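Local coordinates for protein aminotransferase, class IV (Brucella abortus, PDB 4TVI) that probably transfers the amino group of leucine, isoleucine or valine to 2-oxoglutarate, using pyridoxal 5'-phosphate as cofactor, at residues K263-S275 with I285-T299. Numbering follows the deposited sequence.
Sequences KIEDFREADEIFS and IIGFDERKLDYGLVT
I273 fills the apolar centre between I285 and L293: its CG2 branch packs on I285 CD1 at 3.6 Å, while CD1, at the end of the longer branch, meets L293 CD1. Beyond them stands the F288 ring, whose edge faces the helix 264-268 through I264 CG2, with F267 CB touching F288 CE2. With CG swung to the side away from the backbone N (chi1 -171°), the F288 ring extends across to that helix, where L204 of strand 202-206 also packs. Strands 272-277 and 281-288 form an antiparallel beta hairpin in the mixed sheet of this class IV aminotransferase, and a type II' turn from F288 to R291 leads the chain back. On one face of F288 the R268 guanidinium lies nearly flat, planes 14° apart, in a cation-pi stack with NH1 over the ring centre. R268 NH1 and NH2 both reach D289 OD2 end-on in one salt bridge, at 2.8 Å and a more bent 3.2 Å; water 2 joins the pair, and T163 holds D289 OD1. At the other end, the buried E272 carboxylate receives the start of helix 297-310. Its OE1 accepts from both T299 N and T299 OG1, each at 2.8 Å, and OE2 accepts from V298 N at 3.0 Å; both amide N-H groups point at syn lone pairs of the E272 oxygens, while T299 OG1 meets OE1 nearly along its C-O bond, and the helix N terminus probably stabilises the negative charge.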
loop_
_atom_site.group_PDB
_atom_site.type_symbol
_atom_site.label_atom_id
_atom_site.label_comp_id
_atom_site.label_asym_id
_atom_site.label_seq_id
_atom_site.Cartn_x
_atom_site.Cartn_y
_atom_site.Cartn_z
ATOM N N LYS A 263 -26.433 -2.804 7.298
ATOM C CA LYS A 263 -25.661 -3.241 8.449
ATOM C C LYS A 263 -25.475 -4.755 8.427
ATOM O O LYS A 263 -26.065 -5.445 7.596
ATOM C CB LYS A 263 -26.344 -2.801 9.751
ATOM C CG LYS A 263 -26.313 -1.292 9.970
ATOM C CD LYS A 263 -26.823 -0.900 11.351
ATOM C CE LYS A 263 -26.034 -1.597 12.447
ATOM N NZ LYS A 263 -24.564 -1.369 12.315
ATOM N N ILE A 264 -24.646 -5.260 9.336
ATOM C CA ILE A 264 -24.408 -6.694 9.454
ATOM C C ILE A 264 -25.730 -7.418 9.665
ATOM O O ILE A 264 -25.966 -8.487 9.098
ATOM C CB ILE A 264 -23.447 -7.026 10.618
ATOM C CG1 ILE A 264 -22.032 -6.511 10.322
ATOM C CG2 ILE A 264 -23.411 -8.528 10.869
ATOM C CD1 ILE A 264 -21.368 -7.193 9.142
ATOM N N GLU A 265 -26.594 -6.808 10.472
ATOM C CA GLU A 265 -27.922 -7.343 10.746
ATOM C C GLU A 265 -28.723 -7.620 9.476
ATOM O O GLU A 265 -29.425 -8.621 9.398
ATOM C CB GLU A 265 -28.698 -6.379 11.653
ATOM C CG GLU A 265 -28.220 -6.343 13.111
ATOM C CD GLU A 265 -26.908 -5.584 13.326
ATOM O OE1 GLU A 265 -26.270 -5.146 12.342
ATOM O OE2 GLU A 265 -26.510 -5.431 14.500
ATOM N N ASP A 266 -28.600 -6.751 8.477
ATOM C CA ASP A 266 -29.311 -6.944 7.209
ATOM C C ASP A 266 -28.893 -8.237 6.524
ATOM O O ASP A 266 -29.723 -8.946 5.962
ATOM C CB ASP A 266 -29.075 -5.759 6.267
ATOM C CG ASP A 266 -29.761 -4.496 6.744
ATOM O OD1 ASP A 266 -31.009 -4.492 6.788
ATOM O OD2 ASP A 266 -29.058 -3.525 7.103
ATOM N N PHE A 267 -27.602 -8.545 6.581
ATOM C CA PHE A 267 -27.094 -9.753 5.941
ATOM C C PHE A 267 -27.397 -10.991 6.781
ATOM O O PHE A 267 -27.464 -12.103 6.261
ATOM C CB PHE A 267 -25.598 -9.609 5.664
ATOM C CG PHE A 267 -25.300 -8.684 4.515
ATOM C CD1 PHE A 267 -25.251 -7.312 4.706
ATOM C CD2 PHE A 267 -25.095 -9.187 3.243
ATOM C CE1 PHE A 267 -24.999 -6.457 3.648
ATOM C CE2 PHE A 267 -24.834 -8.339 2.179
ATOM C CZ PHE A 267 -24.786 -6.970 2.384
ATOM N N ARG A 268 -27.605 -10.795 8.077
ATOM C CA ARG A 268 -28.045 -11.885 8.936
ATOM C C ARG A 268 -29.433 -12.361 8.490
ATOM O O ARG A 268 -29.772 -13.535 8.647
ATOM C CB ARG A 268 -28.069 -11.458 10.410
ATOM C CG ARG A 268 -26.712 -11.048 10.981
ATOM C CD ARG A 268 -25.760 -12.227 11.128
ATOM N NE ARG A 268 -24.535 -11.843 11.829
ATOM C CZ ARG A 268 -23.388 -12.517 11.773
ATOM N NH1 ARG A 268 -23.292 -13.619 11.039
ATOM N NH2 ARG A 268 -22.331 -12.084 12.448
ATOM N N GLU A 269 -30.229 -11.452 7.928
ATOM C CA GLU A 269 -31.605 -11.774 7.541
ATOM C C GLU A 269 -31.749 -12.130 6.073
ATOM O O GLU A 269 -32.859 -12.374 5.613
ATOM C CB GLU A 269 -32.548 -10.599 7.796
ATOM C CG GLU A 269 -32.261 -9.767 9.009
ATOM C CD GLU A 269 -32.882 -8.379 8.915
ATOM O OE1 GLU A 269 -33.655 -8.128 7.965
ATOM O OE2 GLU A 269 -32.599 -7.541 9.794
ATOM N N ALA A 270 -30.646 -12.141 5.332
ATOM C CA ALA A 270 -30.730 -12.346 3.888
ATOM C C ALA A 270 -31.242 -13.735 3.514
ATOM O O ALA A 270 -30.894 -14.733 4.152
ATOM C CB ALA A 270 -29.380 -12.101 3.251
ATOM N N ASP A 271 -32.077 -13.785 2.478
ATOM C CA ASP A 271 -32.489 -15.050 1.883
ATOM C C ASP A 271 -31.329 -15.587 1.055
ATOM O O ASP A 271 -31.046 -16.787 1.052
ATOM C CB ASP A 271 -33.738 -14.883 1.011
ATOM C CG ASP A 271 -34.937 -14.390 1.797
ATOM O OD1 ASP A 271 -35.033 -14.719 2.996
ATOM O OD2 ASP A 271 -35.786 -13.680 1.213
ATOM N N GLU A 272 -30.674 -14.678 0.339
ATOM C CA GLU A 272 -29.492 -15.009 -0.449
ATOM C C GLU A 272 -28.424 -13.944 -0.276
ATOM O O GLU A 272 -28.728 -12.775 -0.048
ATOM C CB GLU A 272 -29.823 -15.129 -1.944
ATOM C CG GLU A 272 -31.105 -15.861 -2.298
ATOM C CD GLU A 272 -31.351 -15.869 -3.797
ATOM O OE1 GLU A 272 -30.365 -15.741 -4.558
ATOM O OE2 GLU A 272 -32.522 -16.003 -4.218
ATOM N N ILE A 273 -27.171 -14.356 -0.416
ATOM C CA ILE A 273 -26.052 -13.431 -0.464
ATOM C C ILE A 273 -25.160 -13.820 -1.640
ATOM O O ILE A 273 -24.908 -15.008 -1.869
ATOM C CB ILE A 273 -25.218 -13.437 0.847
ATOM C CG1 ILE A 273 -26.111 -13.210 2.069
ATOM C CG2 ILE A 273 -24.123 -12.375 0.796
ATOM C CD1 ILE A 273 -25.354 -13.234 3.398
ATOM N N PHE A 274 -24.705 -12.832 -2.401
ATOM C CA PHE A 274 -23.736 -13.110 -3.455
ATOM C C PHE A 274 -22.762 -11.954 -3.655
ATOM O O PHE A 274 -22.932 -10.873 -3.089
ATOM C CB PHE A 274 -24.447 -13.461 -4.770
ATOM C CG PHE A 274 -25.210 -12.320 -5.405
ATOM C CD1 PHE A 274 -26.549 -12.104 -5.098
ATOM C CD2 PHE A 274 -24.611 -11.513 -6.363
ATOM C CE1 PHE A 274 -27.260 -11.078 -5.703
ATOM C CE2 PHE A 274 -25.315 -10.484 -6.974
ATOM C CZ PHE A 274 -26.646 -10.272 -6.644
ATOM N N SER A 275 -21.714 -12.205 -4.428
ATOM C CA SER A 275 -20.721 -11.178 -4.699
ATOM C C SER A 275 -20.554 -10.989 -6.201
ATOM O O SER A 275 -20.906 -11.871 -6.994
ATOM C CB SER A 275 -19.382 -11.538 -4.057
ATOM O OG SER A 275 -18.781 -12.640 -4.709
ATOM N N ILE A 285 -22.664 -16.594 -2.059
ATOM C CA ILE A 285 -22.114 -16.744 -0.737
ATOM C C ILE A 285 -23.022 -17.710 0.006
ATOM O O ILE A 285 -24.195 -17.420 0.245
ATOM C CB ILE A 285 -21.985 -15.384 -0.041
ATOM C CG1 ILE A 285 -20.867 -14.589 -0.728
ATOM C CG2 ILE A 285 -21.713 -15.552 1.446
ATOM C CD1 ILE A 285 -20.787 -13.126 -0.342
ATOM N N ILE A 286 -22.472 -18.876 0.330
ATOM C CA ILE A 286 -23.264 -20.011 0.791
ATOM C C ILE A 286 -23.201 -20.241 2.292
ATOM O O ILE A 286 -23.598 -21.299 2.782
ATOM C CB ILE A 286 -22.823 -21.304 0.088
ATOM C CG1 ILE A 286 -21.337 -21.571 0.355
ATOM C CG2 ILE A 286 -23.110 -21.209 -1.410
ATOM C CD1 ILE A 286 -20.800 -22.816 -0.329
ATOM N N GLY A 287 -22.685 -19.259 3.018
ATOM C CA GLY A 287 -22.588 -19.357 4.460
ATOM C C GLY A 287 -22.182 -18.044 5.096
ATOM O O GLY A 287 -21.276 -17.359 4.618
ATOM N N PHE A 288 -22.874 -17.685 6.169
ATOM C CA PHE A 288 -22.509 -16.532 6.979
ATOM C C PHE A 288 -22.468 -16.975 8.434
ATOM O O PHE A 288 -23.509 -17.116 9.073
ATOM C CB PHE A 288 -23.495 -15.377 6.769
ATOM C CG PHE A 288 -23.073 -14.084 7.414
ATOM C CD1 PHE A 288 -21.802 -13.933 7.957
ATOM C CD2 PHE A 288 -23.950 -13.013 7.473
ATOM C CE1 PHE A 288 -21.418 -12.743 8.549
ATOM C CE2 PHE A 288 -23.574 -11.820 8.064
ATOM C CZ PHE A 288 -22.305 -11.684 8.604
ATOM N N ASP A 289 -21.258 -17.218 8.929
ATOM C CA ASP A 289 -21.044 -17.788 10.251
ATOM C C ASP A 289 -21.884 -19.059 10.444
ATOM O O ASP A 289 -21.705 -20.036 9.718
ATOM C CB ASP A 289 -21.337 -16.749 11.338
ATOM C CG ASP A 289 -20.266 -15.664 11.409
ATOM O OD1 ASP A 289 -19.098 -15.992 11.720
ATOM O OD2 ASP A 289 -20.585 -14.485 11.147
ATOM N N GLU A 290 -22.799 -19.045 11.408
ATOM C CA GLU A 290 -23.550 -20.250 11.748
ATOM C C GLU A 290 -24.731 -20.533 10.815
ATOM O O GLU A 290 -25.361 -21.592 10.910
ATOM C CB GLU A 290 -24.049 -20.164 13.191
ATOM C CG GLU A 290 -22.997 -20.549 14.217
ATOM C CD GLU A 290 -23.488 -20.393 15.647
ATOM O OE1 GLU A 290 -24.720 -20.401 15.857
ATOM O OE2 GLU A 290 -22.639 -20.266 16.558
ATOM N N ARG A 291 -25.047 -19.589 9.934
ATOM C CA ARG A 291 -26.182 -19.769 9.040
ATOM C C ARG A 291 -25.716 -20.164 7.642
ATOM O O ARG A 291 -25.094 -19.371 6.934
ATOM C CB ARG A 291 -27.037 -18.500 8.987
ATOM C CG ARG A 291 -28.272 -18.643 8.111
ATOM C CD ARG A 291 -29.104 -17.371 8.065
ATOM N NE ARG A 291 -30.334 -17.586 7.308
ATOM C CZ ARG A 291 -30.939 -16.659 6.575
ATOM N NH1 ARG A 291 -30.433 -15.437 6.496
ATOM N NH2 ARG A 291 -32.049 -16.956 5.917
ATOM N N LYS A 292 -26.020 -21.398 7.253
ATOM C CA LYS A 292 -25.727 -21.862 5.906
ATOM C C LYS A 292 -26.757 -21.267 4.954
ATOM O O LYS A 292 -27.916 -21.080 5.326
ATOM C CB LYS A 292 -25.739 -23.391 5.841
ATOM N N LEU A 293 -26.339 -20.965 3.731
ATOM C CA LEU A 293 -27.259 -20.407 2.745
ATOM C C LEU A 293 -27.176 -21.145 1.423
ATOM O O LEU A 293 -26.088 -21.474 0.950
ATOM C CB LEU A 293 -26.968 -18.923 2.515
ATOM C CG LEU A 293 -27.125 -18.006 3.726
ATOM C CD1 LEU A 293 -26.615 -16.624 3.389
ATOM C CD2 LEU A 293 -28.575 -17.962 4.179
ATOM N N ASP A 294 -28.334 -21.382 0.818
ATOM C CA ASP A 294 -28.387 -22.028 -0.478
ATOM C C ASP A 294 -27.883 -21.105 -1.564
ATOM O O ASP A 294 -27.953 -19.882 -1.438
ATOM C CB ASP A 294 -29.813 -22.465 -0.817
ATOM C CG ASP A 294 -30.312 -23.577 0.075
ATOM O OD1 ASP A 294 -29.475 -24.235 0.730
ATOM O OD2 ASP A 294 -31.541 -23.798 0.115
ATOM N N TYR A 295 -27.378 -21.711 -2.631
ATOM C CA TYR A 295 -27.169 -21.022 -3.893
ATOM C C TYR A 295 -28.549 -20.663 -4.436
ATOM O O TYR A 295 -29.254 -21.503 -4.997
ATOM C CB TYR A 295 -26.354 -21.920 -4.832
ATOM C CG TYR A 295 -25.876 -21.297 -6.121
ATOM C CD1 TYR A 295 -26.071 -19.950 -6.390
ATOM C CD2 TYR A 295 -25.142 -22.050 -7.038
ATOM C CE1 TYR A 295 -25.617 -19.387 -7.576
ATOM C CE2 TYR A 295 -24.668 -21.491 -8.211
ATOM C CZ TYR A 295 -24.907 -20.163 -8.476
ATOM O OH TYR A 295 -24.429 -19.611 -9.649
ATOM N N GLY A 296 -28.935 -19.405 -4.242
ATOM C CA GLY A 296 -30.306 -18.989 -4.486
ATOM C C GLY A 296 -30.702 -18.708 -5.925
ATOM O O GLY A 296 -29.851 -18.520 -6.794
ATOM N N LEU A 297 -32.015 -18.663 -6.153
ATOM C CA LEU A 297 -32.597 -18.450 -7.475
ATOM C C LEU A 297 -32.305 -17.060 -8.035
ATOM O O LEU A 297 -32.007 -16.912 -9.219
ATOM C CB LEU A 297 -34.113 -18.668 -7.427
ATOM C CG LEU A 297 -34.646 -20.093 -7.269
ATOM C CD1 LEU A 297 -36.154 -20.129 -7.455
ATOM C CD2 LEU A 297 -33.986 -21.021 -8.268
ATOM N N VAL A 298 -32.400 -16.042 -7.187
ATOM C CA VAL A 298 -32.174 -14.673 -7.639
ATOM C C VAL A 298 -30.707 -14.472 -8.021
ATOM O O VAL A 298 -30.401 -13.788 -9.002
ATOM C CB VAL A 298 -32.594 -13.643 -6.567
ATOM C CG1 VAL A 298 -32.298 -12.227 -7.038
ATOM C CG2 VAL A 298 -34.075 -13.794 -6.256
ATOM N N THR A 299 -29.807 -15.082 -7.254
ATOM C CA THR A 299 -28.385 -15.062 -7.577
ATOM C C THR A 299 -28.137 -15.712 -8.933
ATOM O O THR A 299 -27.422 -15.170 -9.777
ATOM C CB THR A 299 -27.547 -15.803 -6.517
ATOM O OG1 THR A 299 -27.731 -15.187 -5.235
ATOM C CG2 THR A 299 -26.071 -15.767 -6.891
HETATM O O HOH W 1 -25.351 -15.385 10.117
HETATM O O HOH W 2 -19.415 -12.991 13.013
HETATM O O HOH W 3 -30.450 -18.650 -0.675
HETATM O O HOH W 4 -26.862 -17.282 -0.867
#